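Local atomic coordinates of ORF10 (Moritella marina, PDB entry 6RIW), a protein that probably catalyses the condensation of acyl chains during polyunsaturated fatty acid synthesis, this chain being the ketosynthase-chain length factor didomain of a longer synthase. Residues Asn3-Ile9 against His280-Lys286; Gly593-Thr598 against Lys625-Ala631; Phe487-Leu491 against Val830-Ile834. All coordinates share one frame. Residue numbers count along the deposited sequence, not the author numbering.

Contact 1 (Asn3-Ile9 against His280-Lys286); sequences NIAVVGI and HIYAIIK. With MG (magnesium ion), chain B.
The carbonyl oxygen of Lys-286 binds magnesium (O to MG 2.2 Å). Water 2, 2.4 Å from MG, also bonds to Ile-285 O at 2.9 Å, and Met-1 O completes the ligands seen. Strands 4-9 and 283-286 run antiparallel, axes 4.8 Å apart at 147°. Ile-4 and Ile-285 form a hydrogen-bonded pair (Ile-4 N to Ile-285 O 3.3 Å, Ile-285 N to Ile-4 O 2.8 Å), and Ala-5 and Ile-284 a non-hydrogen-bonded one. Val-6 N reaches Ala-283 O at 3.1 Å, while Val-6 O accepts from Tyr-282 N at 2.8 Å; Tyr-282, with phi/psi of -80/-37, leaves extended geometry. Beyond it, water 1 links Val-7 O (2.9 Å) to His-280 N (3.0 Å). Ile-9 CG1 makes a CH-pi contact 4.0 Å from the Tyr-282 ring centroid, and the Tyr-282 hydroxyl bonds to Asp-103. Val-6 CG2 packs on Ile-285 CD1 (3.9 Å) on the face covered by helices 198-211 and 374-387, an alpha-on-beta layer of the thiolase fold. Towards strand 259-270, Val-7 and Gly-8 form a classic bulge opposite Val-267. Since both protein ligands of the magnesium are main-chain carbonyls, the site depends on backbone path rather than side-chain chemistry.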
ATOM      1  N   ASN A   3      27.156 -10.021  -3.495  1.00 22.75           N
ATOM      2  CA  ASN A   3      26.396 -10.955  -2.668  1.00 19.88           C
ATOM      3  C   ASN A   3      25.783 -10.270  -1.451  1.00 21.11           C
ATOM      4  O   ASN A   3      26.471  -9.554  -0.715  1.00 19.06           O
ATOM      5  CB  ASN A   3      27.312 -12.076  -2.171  1.00 21.08           C
ATOM      6  CG  ASN A   3      27.625 -13.099  -3.246  1.00 24.49           C
ATOM      7  OD1 ASN A   3      26.973 -13.150  -4.298  1.00 24.07           O
ATOM      8  ND2 ASN A   3      28.617 -13.942  -2.973  1.00 26.52           N
ATOM      9  N   ILE A   4      24.496 -10.527  -1.220  1.00 18.67           N
ATOM     10  CA  ILE A   4      23.803 -10.093  -0.011  1.00 20.21           C
ATOM     11  C   ILE A   4      23.596 -11.311   0.880  1.00 17.37           C
ATOM     12  O   ILE A   4      23.124 -12.354   0.411  1.00 22.13           O
ATOM     13  CB  ILE A   4      22.458  -9.416  -0.344  1.00 19.40           C
ATOM     14  CG1 ILE A   4      22.699  -8.187  -1.236  1.00 17.77           C
ATOM     15  CG2 ILE A   4      21.727  -9.045   0.948  1.00 17.72           C
ATOM     16  CD1 ILE A   4      23.586  -7.109  -0.577  1.00 18.50           C
ATOM     17  N   ALA A   5      23.956 -11.184   2.152  1.00 16.17           N
ATOM     18  CA  ALA A   5      23.772 -12.247   3.134  1.00 18.65           C
ATOM     19  C   ALA A   5      22.484 -12.007   3.905  1.00 20.81           C
ATOM     20  O   ALA A   5      22.225 -10.881   4.346  1.00 16.30           O
ATOM     21  CB  ALA A   5      24.947 -12.306   4.105  1.00 18.94           C
ATOM     22  N   VAL A   6      21.677 -13.060   4.045  1.00 18.35           N
ATOM     23  CA  VAL A   6      20.562 -13.081   4.983  1.00 17.55           C
ATOM     24  C   VAL A   6      21.092 -13.512   6.344  1.00 22.88           C
ATOM     25  O   VAL A   6      21.563 -14.647   6.505  1.00 23.67           O
ATOM     26  CB  VAL A   6      19.455 -14.032   4.503  1.00 21.93           C
ATOM     27  CG1 VAL A   6      18.231 -13.936   5.445  1.00 19.32           C
ATOM     28  CG2 VAL A   6      19.098 -13.736   3.056  1.00 18.87           C
ATOM     29  N   VAL A   7      21.018 -12.619   7.330  1.00 16.57           N
ATOM     30  CA  VAL A   7      21.629 -12.879   8.631  1.00 20.09           C
ATOM     31  C   VAL A   7      20.612 -12.999   9.750  1.00 24.29           C
ATOM     32  O   VAL A   7      21.002 -13.231  10.906  1.00 22.23           O
ATOM     33  CB  VAL A   7      22.692 -11.821   8.973  1.00 20.14           C
ATOM     34  CG1 VAL A   7      23.750 -11.777   7.867  1.00 20.78           C
ATOM     35  CG2 VAL A   7      22.053 -10.420   9.158  1.00 22.25           C
ATOM     36  N   GLY A   8      19.321 -12.881   9.451  1.00 19.14           N
ATOM     37  CA  GLY A   8      18.299 -13.047  10.464  1.00 18.23           C
ATOM     38  C   GLY A   8      16.964 -13.271   9.792  1.00 19.51           C
ATOM     39  O   GLY A   8      16.725 -12.701   8.722  1.00 17.64           O
ATOM     40  N   ILE A   9      16.107 -14.117  10.370  1.00 16.92           N
ATOM     41  CA  ILE A   9      14.811 -14.450   9.772  1.00 19.14           C
ATOM     42  C   ILE A   9      13.783 -14.567  10.879  1.00 20.13           C
ATOM     43  O   ILE A   9      14.090 -15.056  11.973  1.00 18.45           O
ATOM     44  CB  ILE A   9      14.854 -15.776   8.978  1.00 21.77           C
ATOM     45  CG1 ILE A   9      15.987 -15.784   7.954  1.00 24.96           C
ATOM     46  CG2 ILE A   9      13.513 -16.053   8.295  1.00 23.53           C
ATOM     47  CD1 ILE A   9      15.958 -16.973   7.003  1.00 27.78           C
ATOM     48  N   HIS A 280      25.764 -15.018  11.525  1.00 26.58           N
ATOM     49  CA  HIS A 280      25.273 -16.270  10.976  1.00 27.74           C
ATOM     50  C   HIS A 280      24.611 -15.987   9.633  1.00 26.28           C
ATOM     51  O   HIS A 280      23.699 -15.155   9.556  1.00 30.36           O
ATOM     52  CB  HIS A 280      24.282 -16.925  11.934  1.00 30.22           C
ATOM     53  CG  HIS A 280      23.681 -18.182  11.392  1.00 32.72           C
ATOM     54  ND1 HIS A 280      22.443 -18.216  10.791  1.00 37.50           N
ATOM     55  CD2 HIS A 280      24.167 -19.444  11.325  1.00 32.38           C
ATOM     56  CE1 HIS A 280      22.186 -19.446  10.385  1.00 34.03           C
ATOM     57  NE2 HIS A 280      23.215 -20.211  10.700  1.00 39.79           N
ATOM     58  N   ILE A 281      25.066 -16.656   8.578  1.00 26.08           N
ATOM     59  CA  ILE A 281      24.512 -16.471   7.239  1.00 25.93           C
ATOM     60  C   ILE A 281      23.576 -17.634   6.932  1.00 25.91           C
ATOM     61  O   ILE A 281      24.003 -18.794   6.907  1.00 24.17           O
ATOM     62  CB  ILE A 281      25.632 -16.353   6.192  1.00 22.82           C
ATOM     63  CG1 ILE A 281      26.503 -15.129   6.500  1.00 24.41           C
ATOM     64  CG2 ILE A 281      25.066 -16.269   4.801  1.00 21.90           C
ATOM     65  CD1 ILE A 281      27.723 -14.987   5.592  1.00 27.65           C
ATOM     66  N   TYR A 282      22.296 -17.327   6.683  1.00 20.60           N
ATOM     67  CA  TYR A 282      21.333 -18.359   6.310  1.00 23.25           C
ATOM     68  C   TYR A 282      21.450 -18.727   4.842  1.00 22.12           C
ATOM     69  O   TYR A 282      21.234 -19.889   4.462  1.00 26.39           O
ATOM     70  CB  TYR A 282      19.906 -17.884   6.571  1.00 23.01           C
ATOM     71  CG  TYR A 282      19.469 -17.904   8.010  1.00 24.63           C
ATOM     72  CD1 TYR A 282      19.683 -16.811   8.828  1.00 24.18           C
ATOM     73  CD2 TYR A 282      18.825 -19.007   8.540  1.00 26.50           C
ATOM     74  CE1 TYR A 282      19.270 -16.803  10.131  1.00 26.93           C
ATOM     75  CE2 TYR A 282      18.406 -19.019   9.858  1.00 27.59           C
ATOM     76  CZ  TYR A 282      18.632 -17.911  10.648  1.00 30.16           C
ATOM     77  OH  TYR A 282      18.220 -17.901  11.958  1.00 31.08           O
ATOM     78  N   ALA A 283      21.721 -17.743   3.998  1.00 19.67           N
ATOM     79  CA  ALA A 283      21.750 -17.966   2.561  1.00 17.53           C
ATOM     80  C   ALA A 283      22.314 -16.709   1.933  1.00 19.88           C
ATOM     81  O   ALA A 283      22.412 -15.661   2.579  1.00 19.17           O
ATOM     82  CB  ALA A 283      20.362 -18.286   1.994  1.00 23.69           C
ATOM     83  N   ILE A 284      22.689 -16.830   0.666  1.00 20.03           N
ATOM     84  CA  ILE A 284      23.192 -15.724  -0.135  1.00 23.93           C
ATOM     85  C   ILE A 284      22.134 -15.380  -1.174  1.00 22.70           C
ATOM     86  O   ILE A 284      21.621 -16.272  -1.872  1.00 20.98           O
ATOM     87  CB  ILE A 284      24.529 -16.081  -0.817  1.00 22.72           C
ATOM     88  CG1 ILE A 284      25.629 -16.394   0.228  1.00 19.72           C
ATOM     89  CG2 ILE A 284      24.928 -14.988  -1.820  1.00 24.83           C
ATOM     90  CD1 ILE A 284      26.275 -15.190   0.891  1.00 23.33           C
ATOM     91  N   ILE A 285      21.782 -14.099  -1.262  1.00 19.99           N
ATOM     92  CA  ILE A 285      20.977 -13.613  -2.373  1.00 17.70           C
ATOM     93  C   ILE A 285      21.960 -13.245  -3.478  1.00 19.40           C
ATOM     94  O   ILE A 285      22.731 -12.288  -3.350  1.00 20.18           O
ATOM     95  CB  ILE A 285      20.090 -12.423  -1.974  1.00 17.68           C
ATOM     96  CG1 ILE A 285      19.133 -12.839  -0.841  1.00 20.25           C
ATOM     97  CG2 ILE A 285      19.294 -11.945  -3.182  1.00 18.52           C
ATOM     98  CD1 ILE A 285      18.387 -11.678  -0.204  1.00 20.14           C
ATOM     99  N   LYS A 286      21.966 -14.047  -4.545  1.00 21.59           N
ATOM    100  CA  LYS A 286      22.942 -13.891  -5.613  1.00 22.30           C
ATOM    101  C   LYS A 286      22.516 -12.819  -6.595  1.00 25.06           C
ATOM    102  O   LYS A 286      23.369 -12.150  -7.198  1.00 21.70           O
ATOM    103  CB  LYS A 286      23.130 -15.227  -6.341  1.00 21.58           C
ATOM    104  CG  LYS A 286      24.394 -15.320  -7.202  1.00 27.18           C
ATOM    105  CD  LYS A 286      25.676 -15.380  -6.352  1.00 27.08           C
ATOM    106  CE  LYS A 286      26.921 -15.267  -7.228  1.00 30.64           C
ATOM    107  NZ  LYS A 286      26.801 -14.129  -8.218  1.00 27.78           N
TER
HETATM  108 MG    MG B1101      24.846 -10.513  -6.970  1.00 27.69          MG
HETATM  109  O   HOH W   1      23.549 -13.197  12.379  1.00 25.77           O
HETATM  110  O   HOH W   2      23.663 -10.010  -4.938  1.00 21.87           O

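Contact 2 (Gly593-Thr598 against Lys625-Ala631); sequences GRVNLT and KDGVASA
A helix-helix contact held by long basic side chains, this lies in the chain length factor half, where it borders the ketosynthase half. Residues 593-598 pass from helix 589-595 into helix 597-608; 625-631 are the last turn of helix 614-628 and the extended residues after it. The nearest CA atoms, of Arg-594 and Lys-625, are 4.8 Å apart. Arg-594, its first three chi angles t, directs NH1 to Asp-626 OD1 in a salt bridge (2.9 Å) and to Ala-629 O (2.9 Å), just past the helix. Water 3 joins Arg-594 NH2 (3.0 Å) to Asp-626 OD1 (2.8 Å). Lys-625 CB and Ala-631 N cover opposite faces of the guanidinium. Lys-625, m at chi1 and then extended, inserts as a knob among Arg-594, Val-595, Leu-597 and Thr-598, NZ donating to Thr-598 OG1 at 2.7 Å. Leu-597 CD1 meets Val-628 CG2 at 4.0 Å. Asp-56 of the ketosynthase half forms salt bridges with both Arg-594 and Lys-625, so two neighbouring cations are balanced by acids from both halves of the didomain.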
ATOM      1  N   GLY A 593     -19.331  -1.113   5.257  1.00 11.70           N
ATOM      2  CA  GLY A 593     -20.445  -0.307   5.726  1.00 12.54           C
ATOM      3  C   GLY A 593     -21.769  -0.735   5.121  1.00 14.91           C
ATOM      4  O   GLY A 593     -22.807  -0.691   5.787  1.00 13.56           O
ATOM      5  N   ARG A 594     -21.751  -1.170   3.861  1.00 11.57           N
ATOM      6  CA  ARG A 594     -22.947  -1.745   3.241  1.00 13.60           C
ATOM      7  C   ARG A 594     -23.163  -3.200   3.663  1.00 14.84           C
ATOM      8  O   ARG A 594     -24.244  -3.584   4.132  1.00 12.41           O
ATOM      9  CB  ARG A 594     -22.821  -1.639   1.717  1.00 16.43           C
ATOM     10  CG  ARG A 594     -23.830  -2.480   0.922  1.00 16.52           C
ATOM     11  CD  ARG A 594     -23.354  -2.890  -0.480  1.00 19.33           C
ATOM     12  NE  ARG A 594     -24.225  -3.974  -0.942  1.00 20.93           N
ATOM     13  CZ  ARG A 594     -25.376  -3.797  -1.583  1.00 20.58           C
ATOM     14  NH1 ARG A 594     -25.779  -2.579  -1.896  1.00 17.92           N
ATOM     15  NH2 ARG A 594     -26.124  -4.851  -1.910  1.00 22.13           N
ATOM     16  N   VAL A 595     -22.142  -4.023   3.506  1.00 11.13           N
ATOM     17  CA  VAL A 595     -22.310  -5.473   3.630  1.00 13.14           C
ATOM     18  C   VAL A 595     -22.781  -5.853   5.030  1.00 13.96           C
ATOM     19  O   VAL A 595     -23.651  -6.722   5.204  1.00 14.14           O
ATOM     20  CB  VAL A 595     -20.993  -6.175   3.264  1.00 14.90           C
ATOM     21  CG1 VAL A 595     -20.992  -7.597   3.751  1.00 17.30           C
ATOM     22  CG2 VAL A 595     -20.756  -6.088   1.740  1.00 17.08           C
ATOM     23  N   ASN A 596     -22.254  -5.174   6.045  1.00 12.71           N
ATOM     24  CA  ASN A 596     -22.513  -5.569   7.430  1.00 14.45           C
ATOM     25  C   ASN A 596     -23.949  -5.285   7.857  1.00 14.64           C
ATOM     26  O   ASN A 596     -24.410  -5.840   8.867  1.00 13.92           O
ATOM     27  CB  ASN A 596     -21.522  -4.849   8.344  1.00 12.49           C
ATOM     28  CG  ASN A 596     -21.100  -5.683   9.531  1.00 17.17           C
ATOM     29  OD1 ASN A 596     -19.907  -5.812   9.812  1.00 14.81           O
ATOM     30  ND2 ASN A 596     -22.083  -6.210  10.279  1.00 15.32           N
ATOM     31  N   LEU A 597     -24.681  -4.465   7.100  1.00 11.82           N
ATOM     32  CA  LEU A 597     -26.065  -4.199   7.467  1.00 15.05           C
ATOM     33  C   LEU A 597     -26.920  -5.469   7.441  1.00 15.92           C
ATOM     34  O   LEU A 597     -27.991  -5.471   8.041  1.00 17.11           O
ATOM     35  CB  LEU A 597     -26.665  -3.121   6.559  1.00 16.56           C
ATOM     36  CG  LEU A 597     -26.057  -1.729   6.787  1.00 11.99           C
ATOM     37  CD1 LEU A 597     -26.550  -0.743   5.706  1.00 16.38           C
ATOM     38  CD2 LEU A 597     -26.437  -1.224   8.148  1.00 15.14           C
ATOM     39  N   THR A 598     -26.468  -6.528   6.753  1.00 17.13           N
ATOM     40  CA  THR A 598     -27.108  -7.851   6.822  1.00 20.11           C
ATOM     41  C   THR A 598     -27.429  -8.268   8.258  1.00 20.11           C
ATOM     42  O   THR A 598     -28.575  -8.591   8.596  1.00 18.44           O
ATOM     43  CB  THR A 598     -26.195  -8.906   6.181  1.00 21.27           C
ATOM     44  OG1 THR A 598     -26.137  -8.685   4.767  1.00 28.24           O
ATOM     45  CG2 THR A 598     -26.728 -10.321   6.442  1.00 25.90           C
ATOM     46  N   LYS A 625     -28.815  -0.976   2.450  1.00 14.23           N
ATOM     47  CA  LYS A 625     -27.531  -1.274   1.812  1.00 16.37           C
ATOM     48  C   LYS A 625     -27.290  -0.374   0.606  1.00 20.61           C
ATOM     49  O   LYS A 625     -26.191   0.179   0.425  1.00 17.18           O
ATOM     50  CB  LYS A 625     -27.495  -2.738   1.379  1.00 16.46           C
ATOM     51  CG  LYS A 625     -27.258  -3.743   2.517  1.00 16.80           C
ATOM     52  CD  LYS A 625     -27.223  -5.134   1.911  1.00 17.98           C
ATOM     53  CE  LYS A 625     -26.683  -6.170   2.907  1.00 22.30           C
ATOM     54  NZ  LYS A 625     -26.931  -7.551   2.394  1.00 25.90           N
ATOM     55  N   ASP A 626     -28.303  -0.244  -0.259  1.00 19.20           N
ATOM     56  CA  ASP A 626     -28.134   0.551  -1.472  1.00 20.44           C
ATOM     57  C   ASP A 626     -27.908   2.022  -1.161  1.00 24.65           C
ATOM     58  O   ASP A 626     -27.297   2.732  -1.973  1.00 22.00           O
ATOM     59  CB  ASP A 626     -29.345   0.379  -2.380  1.00 21.18           C
ATOM     60  CG  ASP A 626     -29.384  -0.985  -3.046  1.00 32.68           C
ATOM     61  OD1 ASP A 626     -28.382  -1.741  -2.941  1.00 33.03           O
ATOM     62  OD2 ASP A 626     -30.421  -1.316  -3.667  1.00 38.87           O
ATOM     63  N   GLY A 627     -28.356   2.485   0.006  1.00 17.55           N
ATOM     64  CA  GLY A 627     -28.045   3.837   0.419  1.00 21.47           C
ATOM     65  C   GLY A 627     -26.568   4.046   0.690  1.00 20.86           C
ATOM     66  O   GLY A 627     -26.037   5.131   0.442  1.00 21.39           O
ATOM     67  N   VAL A 628     -25.884   3.017   1.187  1.00 17.89           N
ATOM     68  CA  VAL A 628     -24.497   3.170   1.630  1.00 16.77           C
ATOM     69  C   VAL A 628     -23.513   3.000   0.479  1.00 21.09           C
ATOM     70  O   VAL A 628     -22.558   3.778   0.337  1.00 21.18           O
ATOM     71  CB  VAL A 628     -24.197   2.176   2.767  1.00 16.42           C
ATOM     72  CG1 VAL A 628     -22.706   2.240   3.122  1.00 14.74           C
ATOM     73  CG2 VAL A 628     -25.052   2.508   3.974  1.00 17.00           C
ATOM     74  N   ALA A 629     -23.696   1.969  -0.340  1.00 17.00           N
ATOM     75  CA  ALA A 629     -22.721   1.656  -1.386  1.00 17.32           C
ATOM     76  C   ALA A 629     -23.345   0.647  -2.329  1.00 22.95           C
ATOM     77  O   ALA A 629     -24.290  -0.045  -1.964  1.00 21.56           O
ATOM     78  CB  ALA A 629     -21.422   1.078  -0.799  1.00 17.64           C
ATOM     79  N   SER A 630     -22.777   0.539  -3.528  1.00 24.78           N
ATOM     80  CA  SER A 630     -23.210  -0.476  -4.479  1.00 26.77           C
ATOM     81  C   SER A 630     -22.616  -1.827  -4.114  1.00 23.75           C
ATOM     82  O   SER A 630     -21.562  -1.913  -3.477  1.00 24.70           O
ATOM     83  CB  SER A 630     -22.785  -0.098  -5.901  1.00 32.90           C
ATOM     84  OG  SER A 630     -23.301   1.176  -6.250  1.00 42.54           O
ATOM     85  N   ALA A 631     -23.311  -2.890  -4.506  1.00 24.49           N
ATOM     86  CA  ALA A 631     -22.783  -4.232  -4.305  1.00 27.44           C
ATOM     87  C   ALA A 631     -21.491  -4.413  -5.095  1.00 33.74           C
ATOM     88  O   ALA A 631     -21.273  -3.759  -6.119  1.00 30.48           O
ATOM     89  CB  ALA A 631     -23.801  -5.282  -4.742  1.00 29.98           C
TER
HETATM   90  O   HOH W   3     -28.949  -4.486  -2.809  1.00 34.41           O

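Contact 3 (Phe487-Leu491 against Val830-Ile834); sequences FKTLL and VKANI
Asn-833, Phe-487 and Leu-491 bury the most surface where helix 484-492 lies beside the short helical turn 831-834. The backbones stay well apart, CA to CA 7.1 Å for Leu-491 and Asn-833 and 9.3 Å for Phe-487 and Ile-834, so side chains alone fill the gap. Asn-833 (chi1 m) points toward the helix; its OD1 lies 3.7 Å from Leu-491 CD2 and its CB 4.2 Å from Leu-490 CD2, while its ND2 donates to Gln-495 O. Residues 830-834 follow strand 826-828 and begin a VKANIGH sequence, the counterpart in the chain length factor half of the ketosynthase motif that, in condensing enzymes of this family, carries an active-site lysine and histidine. Phe-487 (chi1 t) lays its ring edge on Val-830, CZ to CG2 3.7 Å, and sets CE1 3.8 Å from Ile-834 CG2. Ile-834 CG2 also lies 3.8 Å from Leu-490 CD2. Leu-491 (chi1 m, chi2 t) also brings CD2 to within 4.2 Å of Val-830 CG2. Helix 841-854 adds Ile-847 against Phe-487 and Ala-844 against Val-830.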
ATOM      1  N   PHE A 487      -3.084  24.947 -13.057  1.00 16.13           N
ATOM      2  CA  PHE A 487      -2.311  25.068 -11.824  1.00 16.09           C
ATOM      3  C   PHE A 487      -1.243  26.153 -11.957  1.00 15.64           C
ATOM      4  O   PHE A 487      -1.024  26.946 -11.034  1.00 13.87           O
ATOM      5  CB  PHE A 487      -1.682  23.701 -11.518  1.00 16.35           C
ATOM      6  CG  PHE A 487      -1.116  23.540 -10.105  1.00 17.85           C
ATOM      7  CD1 PHE A 487      -1.778  24.034  -8.989  1.00 15.45           C
ATOM      8  CD2 PHE A 487       0.061  22.834  -9.922  1.00 15.28           C
ATOM      9  CE1 PHE A 487      -1.261  23.847  -7.718  1.00 14.38           C
ATOM     10  CE2 PHE A 487       0.604  22.643  -8.651  1.00 18.78           C
ATOM     11  CZ  PHE A 487      -0.058  23.151  -7.543  1.00 15.51           C
ATOM     12  N   LYS A 488      -0.546  26.182 -13.091  1.00 13.65           N
ATOM     13  CA  LYS A 488       0.485  27.201 -13.293  1.00 15.75           C
ATOM     14  C   LYS A 488      -0.109  28.601 -13.171  1.00 17.31           C
ATOM     15  O   LYS A 488       0.428  29.466 -12.472  1.00 17.18           O
ATOM     16  CB  LYS A 488       1.133  26.990 -14.662  1.00 18.28           C
ATOM     17  CG  LYS A 488       2.365  27.871 -14.935  1.00 22.13           C
ATOM     18  CD  LYS A 488       2.896  27.596 -16.364  1.00 23.39           C
ATOM     19  CE  LYS A 488       4.035  28.547 -16.734  1.00 34.53           C
ATOM     20  NZ  LYS A 488       4.570  28.250 -18.097  1.00 39.71           N
ATOM     21  N   THR A 489      -1.234  28.826 -13.837  1.00 16.81           N
ATOM     22  CA  THR A 489      -1.902  30.130 -13.783  1.00 20.74           C
ATOM     23  C   THR A 489      -2.372  30.460 -12.375  1.00 20.30           C
ATOM     24  O   THR A 489      -2.195  31.584 -11.889  1.00 18.56           O
ATOM     25  CB  THR A 489      -3.087  30.119 -14.733  1.00 20.98           C
ATOM     26  OG1 THR A 489      -2.601  29.935 -16.062  1.00 23.19           O
ATOM     27  CG2 THR A 489      -3.873  31.417 -14.635  1.00 26.74           C
ATOM     28  N   LEU A 490      -2.991  29.486 -11.705  1.00 19.06           N
ATOM     29  CA  LEU A 490      -3.387  29.672 -10.315  1.00 16.77           C
ATOM     30  C   LEU A 490      -2.219  30.147  -9.457  1.00 17.98           C
ATOM     31  O   LEU A 490      -2.348  31.101  -8.681  1.00 18.22           O
ATOM     32  CB  LEU A 490      -3.966  28.350  -9.785  1.00 17.83           C
ATOM     33  CG  LEU A 490      -4.536  28.383  -8.366  1.00 19.04           C
ATOM     34  CD1 LEU A 490      -5.993  28.776  -8.420  1.00 17.86           C
ATOM     35  CD2 LEU A 490      -4.382  27.007  -7.710  1.00 15.51           C
ATOM     36  N   LEU A 491      -1.069  29.465  -9.548  1.00 12.61           N
ATOM     37  CA  LEU A 491       0.051  29.806  -8.679  1.00 15.74           C
ATOM     38  C   LEU A 491       0.608  31.182  -9.014  1.00 16.24           C
ATOM     39  O   LEU A 491       0.955  31.957  -8.113  1.00 19.34           O
ATOM     40  CB  LEU A 491       1.149  28.749  -8.818  1.00 15.45           C
ATOM     41  CG  LEU A 491       0.713  27.370  -8.353  1.00 15.76           C
ATOM     42  CD1 LEU A 491       1.786  26.330  -8.770  1.00 15.32           C
ATOM     43  CD2 LEU A 491       0.531  27.409  -6.847  1.00 17.45           C
ATOM     44  N   VAL A 830       2.530  25.758  -1.092  1.00 13.25           N
ATOM     45  CA  VAL A 830       1.478  25.463  -2.035  1.00 12.89           C
ATOM     46  C   VAL A 830       0.173  25.119  -1.328  1.00 10.55           C
ATOM     47  O   VAL A 830      -0.893  25.178  -1.943  1.00 10.59           O
ATOM     48  CB  VAL A 830       1.951  24.298  -2.947  1.00 12.53           C
ATOM     49  CG1 VAL A 830       1.988  22.984  -2.169  1.00 11.51           C
ATOM     50  CG2 VAL A 830       1.094  24.210  -4.201  1.00 14.16           C
ATOM     51  N   LYS A 831       0.226  24.746  -0.052  1.00 10.50           N
ATOM     52  CA  LYS A 831      -1.031  24.414   0.641  1.00 11.17           C
ATOM     53  C   LYS A 831      -1.929  25.639   0.819  1.00 14.92           C
ATOM     54  O   LYS A 831      -3.156  25.504   0.984  1.00 12.93           O
ATOM     55  CB  LYS A 831      -0.736  23.773   1.996  1.00 11.22           C
ATOM     56  CG  LYS A 831      -0.014  22.428   1.840  1.00 11.56           C
ATOM     57  CD  LYS A 831       0.152  21.717   3.191  1.00 13.49           C
ATOM     58  CE  LYS A 831       0.967  20.399   3.074  1.00 12.20           C
ATOM     59  NZ  LYS A 831       2.348  20.704   2.535  1.00 13.50           N
ATOM     60  N   ALA A 832      -1.346  26.827   0.785  1.00 13.79           N
ATOM     61  CA  ALA A 832      -2.158  28.040   0.782  1.00 14.12           C
ATOM     62  C   ALA A 832      -3.012  28.158  -0.482  1.00 16.18           C
ATOM     63  O   ALA A 832      -4.048  28.841  -0.464  1.00 15.40           O
ATOM     64  CB  ALA A 832      -1.245  29.252   0.945  1.00 14.07           C
ATOM     65  N   ASN A 833      -2.607  27.522  -1.580  1.00 13.85           N
ATOM     66  CA  ASN A 833      -3.373  27.577  -2.821  1.00 14.42           C
ATOM     67  C   ASN A 833      -4.333  26.406  -2.972  1.00 14.83           C
ATOM     68  O   ASN A 833      -5.444  26.596  -3.471  1.00 12.89           O
ATOM     69  CB  ASN A 833      -2.435  27.616  -4.048  1.00 11.53           C
ATOM     70  CG  ASN A 833      -1.347  28.632  -3.891  1.00 16.68           C
ATOM     71  OD1 ASN A 833      -0.271  28.321  -3.396  1.00 18.65           O
ATOM     72  ND2 ASN A 833      -1.627  29.874  -4.283  1.00 16.97           N
ATOM     73  N   ILE A 834      -3.916  25.186  -2.604  1.00 13.10           N
ATOM     74  CA  ILE A 834      -4.725  24.013  -2.927  1.00 13.58           C
ATOM     75  C   ILE A 834      -4.907  23.107  -1.707  1.00 11.36           C
ATOM     76  O   ILE A 834      -5.365  21.968  -1.841  1.00 10.93           O
ATOM     77  CB  ILE A 834      -4.137  23.227  -4.120  1.00 13.36           C
ATOM     78  CG1 ILE A 834      -2.624  23.007  -3.998  1.00 15.93           C
ATOM     79  CG2 ILE A 834      -4.353  23.999  -5.444  1.00 12.67           C
ATOM     80  CD1 ILE A 834      -2.225  21.820  -3.185  1.00 11.17           C
TER

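In the fold
The didomain is a tandem of two thiolase-type halves. Contact 1 belongs to the ketosynthase half and carries the magnesium site; contacts 2 and 3 belong to the chain length factor half, away from the metal. From contact 1 the centres of contacts 2 and 3 lie about 48 and 49 Å away, across the chain's centre, with nearest atoms about 35 Å apart in each case. Contacts 2 and 3 are about 38 Å apart between centres and about 25 Å between nearest atoms, yet contact 2 is nested in the loop closed by contact 3. Contact 2 meets the ketosynthase half, and strands 189-193 and 659-663 pair antiparallel across the two halves.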